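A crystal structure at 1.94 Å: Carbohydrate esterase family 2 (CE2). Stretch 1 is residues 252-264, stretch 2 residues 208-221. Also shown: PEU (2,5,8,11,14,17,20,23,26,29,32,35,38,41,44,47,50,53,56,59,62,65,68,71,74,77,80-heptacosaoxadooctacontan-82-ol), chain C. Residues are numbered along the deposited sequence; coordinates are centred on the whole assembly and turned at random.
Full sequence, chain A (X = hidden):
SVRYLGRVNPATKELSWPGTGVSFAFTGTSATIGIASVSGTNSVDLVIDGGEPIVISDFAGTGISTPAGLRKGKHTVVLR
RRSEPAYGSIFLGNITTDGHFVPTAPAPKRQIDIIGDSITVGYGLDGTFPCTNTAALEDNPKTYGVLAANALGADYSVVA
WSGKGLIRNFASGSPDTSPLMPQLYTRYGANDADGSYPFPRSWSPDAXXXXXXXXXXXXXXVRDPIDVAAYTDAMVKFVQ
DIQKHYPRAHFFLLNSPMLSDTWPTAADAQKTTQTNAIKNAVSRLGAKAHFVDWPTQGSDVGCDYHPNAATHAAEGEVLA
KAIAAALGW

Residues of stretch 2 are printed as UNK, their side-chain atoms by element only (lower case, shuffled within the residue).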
# COMPACT_ATOMS: atom_id res chain seq x y z
N PHE A 252 12.48 -5.38 -4.27
CA PHE A 252 12.49 -4.27 -5.20
C PHE A 252 12.50 -2.97 -4.40
O PHE A 252 11.50 -2.58 -3.79
CB PHE A 252 11.28 -4.38 -6.15
CG PHE A 252 11.36 -5.63 -6.99
CD1 PHE A 252 10.87 -6.85 -6.49
CD2 PHE A 252 12.06 -5.65 -8.19
CE1 PHE A 252 11.01 -8.03 -7.20
CE2 PHE A 252 12.19 -6.87 -8.93
CZ PHE A 252 11.66 -8.04 -8.42
N LEU A 253 13.67 -2.33 -4.41
CA LEU A 253 13.94 -1.14 -3.60
C LEU A 253 13.90 0.12 -4.45
O LEU A 253 14.71 0.30 -5.37
CB LEU A 253 15.31 -1.28 -2.91
CG LEU A 253 15.57 -2.62 -2.19
CD1 LEU A 253 16.89 -2.60 -1.39
CD2 LEU A 253 14.44 -3.03 -1.26
N LEU A 254 12.96 0.99 -4.16
CA LEU A 254 12.73 2.16 -5.01
C LEU A 254 13.22 3.44 -4.36
O LEU A 254 13.11 3.62 -3.16
CB LEU A 254 11.24 2.35 -5.32
CG LEU A 254 10.55 1.49 -6.39
CD1 LEU A 254 10.45 0.02 -5.98
CD2 LEU A 254 9.13 2.09 -6.70
N ASN A 255 13.72 4.36 -5.18
CA ASN A 255 13.99 5.69 -4.69
C ASN A 255 12.71 6.53 -4.87
O ASN A 255 11.68 6.07 -5.39
CB ASN A 255 15.20 6.29 -5.42
CG ASN A 255 15.04 6.26 -6.91
OD1 ASN A 255 13.97 5.98 -7.41
ND2 ASN A 255 16.12 6.57 -7.64
N SER A 256 12.78 7.78 -4.45
CA SER A 256 11.57 8.57 -4.26
C SER A 256 11.29 9.56 -5.38
O SER A 256 12.13 10.40 -5.70
CB SER A 256 11.68 9.36 -2.96
OG SER A 256 10.61 10.26 -2.87
N PRO A 257 10.07 9.51 -5.94
CA PRO A 257 9.63 10.51 -6.93
C PRO A 257 9.46 11.91 -6.31
O PRO A 257 9.36 12.89 -7.06
CB PRO A 257 8.27 9.96 -7.39
CG PRO A 257 7.72 9.28 -6.15
CD PRO A 257 8.97 8.59 -5.58
N MET A 258 9.44 12.00 -4.98
CA MET A 258 9.31 13.29 -4.31
C MET A 258 10.64 13.90 -3.89
O MET A 258 10.67 15.08 -3.52
CB MET A 258 8.40 13.17 -3.07
CG MET A 258 6.96 12.83 -3.44
SD MET A 258 5.79 12.57 -2.07
CE MET A 258 5.66 14.26 -1.43
N LEU A 259 11.73 13.14 -3.91
CA LEU A 259 13.04 13.75 -3.60
C LEU A 259 13.68 14.25 -4.88
O LEU A 259 13.48 13.67 -5.95
CB LEU A 259 13.96 12.75 -2.90
CG LEU A 259 13.45 12.27 -1.53
CD1 LEU A 259 14.46 11.31 -0.92
CD2 LEU A 259 13.21 13.47 -0.62
N SER A 260 14.46 15.33 -4.77
CA SER A 260 15.18 15.87 -5.91
C SER A 260 16.60 16.19 -5.51
O SER A 260 16.96 16.04 -4.32
CB SER A 260 14.50 17.14 -6.45
OG SER A 260 14.72 18.20 -5.56
N ASP A 261 17.41 16.63 -6.48
CA ASP A 261 18.75 17.13 -6.19
C ASP A 261 18.78 18.65 -6.12
O ASP A 261 19.85 19.24 -6.05
CB ASP A 261 19.75 16.64 -7.25
CG ASP A 261 20.05 15.17 -7.10
OD1 ASP A 261 19.84 14.64 -5.99
OD2 ASP A 261 20.47 14.54 -8.08
N THR A 262 17.61 19.29 -6.15
CA THR A 262 17.59 20.75 -6.07
C THR A 262 16.94 21.28 -4.80
O THR A 262 17.11 22.43 -4.45
CB THR A 262 16.88 21.36 -7.27
OG1 THR A 262 15.52 20.92 -7.29
CG2 THR A 262 17.55 20.91 -8.53
N TRP A 263 16.20 20.43 -4.11
CA TRP A 263 15.57 20.81 -2.86
C TRP A 263 16.05 19.89 -1.75
O TRP A 263 16.20 18.69 -1.97
CB TRP A 263 14.04 20.74 -2.95
CG TRP A 263 13.36 20.85 -1.59
CD1 TRP A 263 13.12 19.83 -0.69
CD2 TRP A 263 12.88 22.04 -0.98
NE1 TRP A 263 12.52 20.33 0.44
CE2 TRP A 263 12.35 21.68 0.28
CE3 TRP A 263 12.84 23.38 -1.38
CZ2 TRP A 263 11.78 22.62 1.14
CZ3 TRP A 263 12.27 24.30 -0.53
CH2 TRP A 263 11.75 23.92 0.72
N PRO A 264 16.27 20.45 -0.54
CA PRO A 264 16.19 21.88 -0.17
C PRO A 264 17.31 22.72 -0.78
O PRO A 264 17.15 23.93 -0.99
CB PRO A 264 16.35 21.88 1.35
CG PRO A 264 16.18 20.47 1.80
CD PRO A 264 16.51 19.58 0.63
N UNK A 208 8.77 -8.55 -2.93
CA UNK A 208 8.57 -7.58 -1.87
C UNK A 208 9.12 -6.25 -2.35
O UNK A 208 10.31 -6.14 -2.69
c UNK A 208 9.21 -6.83 0.46
c UNK A 208 8.63 -9.27 -0.03
c UNK A 208 9.27 -7.98 -0.58
N UNK A 209 8.22 -5.27 -2.39
CA UNK A 209 8.50 -3.93 -2.88
C UNK A 209 8.65 -2.98 -1.70
O UNK A 209 7.79 -2.94 -0.82
c UNK A 209 7.39 -3.41 -3.81
c UNK A 209 7.20 -4.36 -5.01
c UNK A 209 7.73 -1.97 -4.26
N UNK A 210 9.77 -2.27 -1.64
CA UNK A 210 9.96 -1.35 -0.52
C UNK A 210 10.25 0.04 -1.04
O UNK A 210 11.21 0.22 -1.78
c UNK A 210 10.82 -3.20 0.95
c UNK A 210 11.31 -0.75 1.52
c UNK A 210 11.98 -3.85 1.62
c UNK A 210 11.11 -1.80 0.40
N UNK A 211 9.45 1.01 -0.61
CA UNK A 211 9.62 2.40 -1.01
C UNK A 211 9.62 3.31 0.23
O UNK A 211 8.58 3.80 0.67
c UNK A 211 8.63 4.21 -2.51
n UNK A 211 7.89 4.47 -3.58
o UNK A 211 9.33 5.07 -1.96
c UNK A 211 8.50 2.79 -1.97
N UNK A 212 10.81 3.53 0.78
CA UNK A 212 10.95 4.30 2.00
C UNK A 212 12.18 5.20 1.92
O UNK A 212 13.21 4.80 1.34
c UNK A 212 10.34 1.51 4.62
c UNK A 212 11.10 3.38 3.21
c UNK A 212 9.88 2.55 3.59
c UNK A 212 8.82 3.48 4.20
N UNK A 213 12.08 6.39 2.50
CA UNK A 213 13.22 7.31 2.52
C UNK A 213 12.78 8.74 2.28
O UNK A 213 13.49 9.67 2.61
N UNK A 214 11.60 8.93 1.68
CA UNK A 214 11.12 10.30 1.48
C UNK A 214 11.07 11.02 2.84
O UNK A 214 11.57 12.14 2.97
c UNK A 214 9.26 11.79 0.63
c UNK A 214 9.75 10.33 0.82
o UNK A 214 9.84 9.68 -0.45
N UNK A 215 10.50 10.38 3.85
CA UNK A 215 10.45 11.01 5.17
C UNK A 215 11.81 11.06 5.89
O UNK A 215 12.11 12.04 6.59
n UNK A 215 7.37 9.32 5.10
o UNK A 215 7.53 11.53 5.28
c UNK A 215 8.00 10.42 5.45
c UNK A 215 9.41 10.27 6.03
N UNK A 216 12.63 10.03 5.71
CA UNK A 216 13.93 9.98 6.38
C UNK A 216 14.80 11.17 5.97
O UNK A 216 15.54 11.76 6.78
c UNK A 216 13.81 7.43 6.40
o UNK A 216 14.17 6.70 7.35
o UNK A 216 12.77 7.24 5.74
c UNK A 216 14.65 8.66 6.05
N UNK A 217 14.70 11.52 4.69
CA UNK A 217 15.56 12.57 4.14
C UNK A 217 15.13 13.98 4.53
O UNK A 217 15.92 14.91 4.49
c UNK A 217 19.07 11.37 1.38
c UNK A 217 16.81 11.56 2.20
c UNK A 217 17.85 9.40 1.86
c UNK A 217 15.65 12.41 2.63
c UNK A 217 16.75 10.18 2.25
c UNK A 217 17.98 12.14 1.77
c UNK A 217 18.99 10.00 1.42
N UNK A 218 13.88 14.15 4.93
CA UNK A 218 13.46 15.47 5.39
C UNK A 218 14.24 15.94 6.60
O UNK A 218 14.44 15.16 7.54
N UNK A 219 14.69 17.21 6.59
CA UNK A 219 15.45 17.71 7.73
C UNK A 219 15.34 19.23 7.92
O UNK A 219 15.52 19.73 9.05
c UNK A 219 18.40 18.70 4.34
c UNK A 219 18.96 20.20 6.13
c UNK A 219 17.68 18.21 6.60
o UNK A 219 19.68 20.72 3.96
c UNK A 219 16.93 17.33 7.59
c UNK A 219 19.01 19.87 4.80
c UNK A 219 17.74 17.88 5.24
c UNK A 219 18.30 19.37 7.01
N UNK A 220 15.07 19.96 6.84
CA UNK A 220 15.30 21.41 6.81
C UNK A 220 14.61 22.14 7.95
O UNK A 220 13.39 22.04 8.11
c UNK A 220 14.19 24.06 4.22
c UNK A 220 16.50 23.87 5.22
c UNK A 220 14.85 22.00 5.48
c UNK A 220 15.03 23.52 5.38
N UNK A 221 15.41 22.82 8.77
CA UNK A 221 14.92 23.65 9.86
C UNK A 221 14.46 22.89 11.10
O UNK A 221 14.03 23.49 12.09
CAA PEU C . -8.61 8.31 14.17
OAB PEU C . -7.96 9.58 14.01
CAC PEU C . -7.24 10.02 15.22
CAD PEU C . -6.47 11.40 15.26
OAE PEU C . -7.33 12.54 15.03
CAF PEU C . -7.94 12.57 13.70
CAG PEU C . -7.12 12.90 12.44
OAH PEU C . -5.95 12.12 12.16
CAI PEU C . -5.41 12.45 10.85
CAJ PEU C . -4.02 11.85 10.61
OAK PEU C . -3.55 12.16 9.28
CAL PEU C . -2.11 12.00 9.23
CAM PEU C . -1.50 12.32 7.87
OAN PEU C . -0.08 12.32 8.15
CAO PEU C . 0.74 12.72 7.03
CAP PEU C . 1.97 13.13 7.81
OAQ PEU C . 3.21 13.66 7.29
CAR PEU C . 3.17 14.83 6.41
CAS PEU C . 2.76 14.70 4.92
OAT PEU C . 3.68 13.86 4.11
CAU PEU C . 3.80 12.46 4.49
CAV PEU C . 4.80 11.71 3.60
OAW PEU C . 4.98 10.29 3.87
O HOH W 1 13.08 2.26 -0.68
O HOH W 2 12.02 5.88 -1.97

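Position 208 carries three side-chain carbons, one bearing the other two, which is valine. Its backbone supplies the first sheet link: F252 N donates to V208 O at 2.8 Å (160°), and that oxygen lies at the edge of the F252 ring. Position 209 again has one carbon carrying two; a methyl of this fork lies 3.8 Å from L254 CD1, and the residue is valine. V209 pairs with F252 in a parallel bridge, their side chains sharing a face, with V209 CG2 4.2 Å from F252 CB.

Position 210 has four carbons forked at the first, one arm two carbons long: isoleucine. Its CD1 meets L253 CD2 at 3.9 Å on the face that I210 and L253 share. I210 N donates to F252 O at 2.8 Å, and L254 N to I210 O at 3.1 Å. Position 211 has two carbons, the second bearing one oxygen and one nitrogen: asparagine, with N211 ND2 4.1 Å from L254 CD2.

Position 212 shows four carbons forked at the second; its CA-to-CB bond points away from stretch 1, and it makes no contact there: leucine. Position 213 has no side-chain atoms and is glycine; at phi/psi 140/-21 a CB would jam against the preceding carbonyl oxygen. At 214 one carbon carries an oxygen and a carbon: threonine. T214 OG1 and S256 OG are hydrogen-bonded at 2.6 Å, and T214 CG2 packs 4.0 Å from M258 CB.

Position 215 has two carbons, the second with one oxygen and one nitrogen: asparagine, whose ND2 donates to PEU OAW at 2.9 Å. Position 216 has two side-chain carbons, the second bearing two oxygens: aspartate; it does not touch stretch 1. Position 217 is one carbon and a six-carbon ring, phenylalanine; F217 CB lies 3.9 Å from L259 CD1. Position 218, without side-chain atoms, is glycine. Position 219 adds an oxygen to a six-carbon ring: tyrosine, with Y219 CE1 3.8 Å from P264 CG. Position 220, four carbons forked at the second, is leucine; L220 CD2 lies 4.2 Å from W263 CZ2. Position 221, bare and at positive phi, is glycine.

The contact begins as parallel strands crossing at -15° and held by three backbone hydrogen bonds. Beyond them, water 1 donates to I210 O (3.0 Å) or L254 O (2.8 Å), with more acceptors in reach than protons. S256 OG then links the segments through T214 while accepting from M258 N at 3.0 Å, which ties the cross-link to the type I turn. Apolar packing by L259 and cis P264 completes the 751 Å² buried between the stretches.

Stretch 2 (208-221) VVINLGTNDFGYLG
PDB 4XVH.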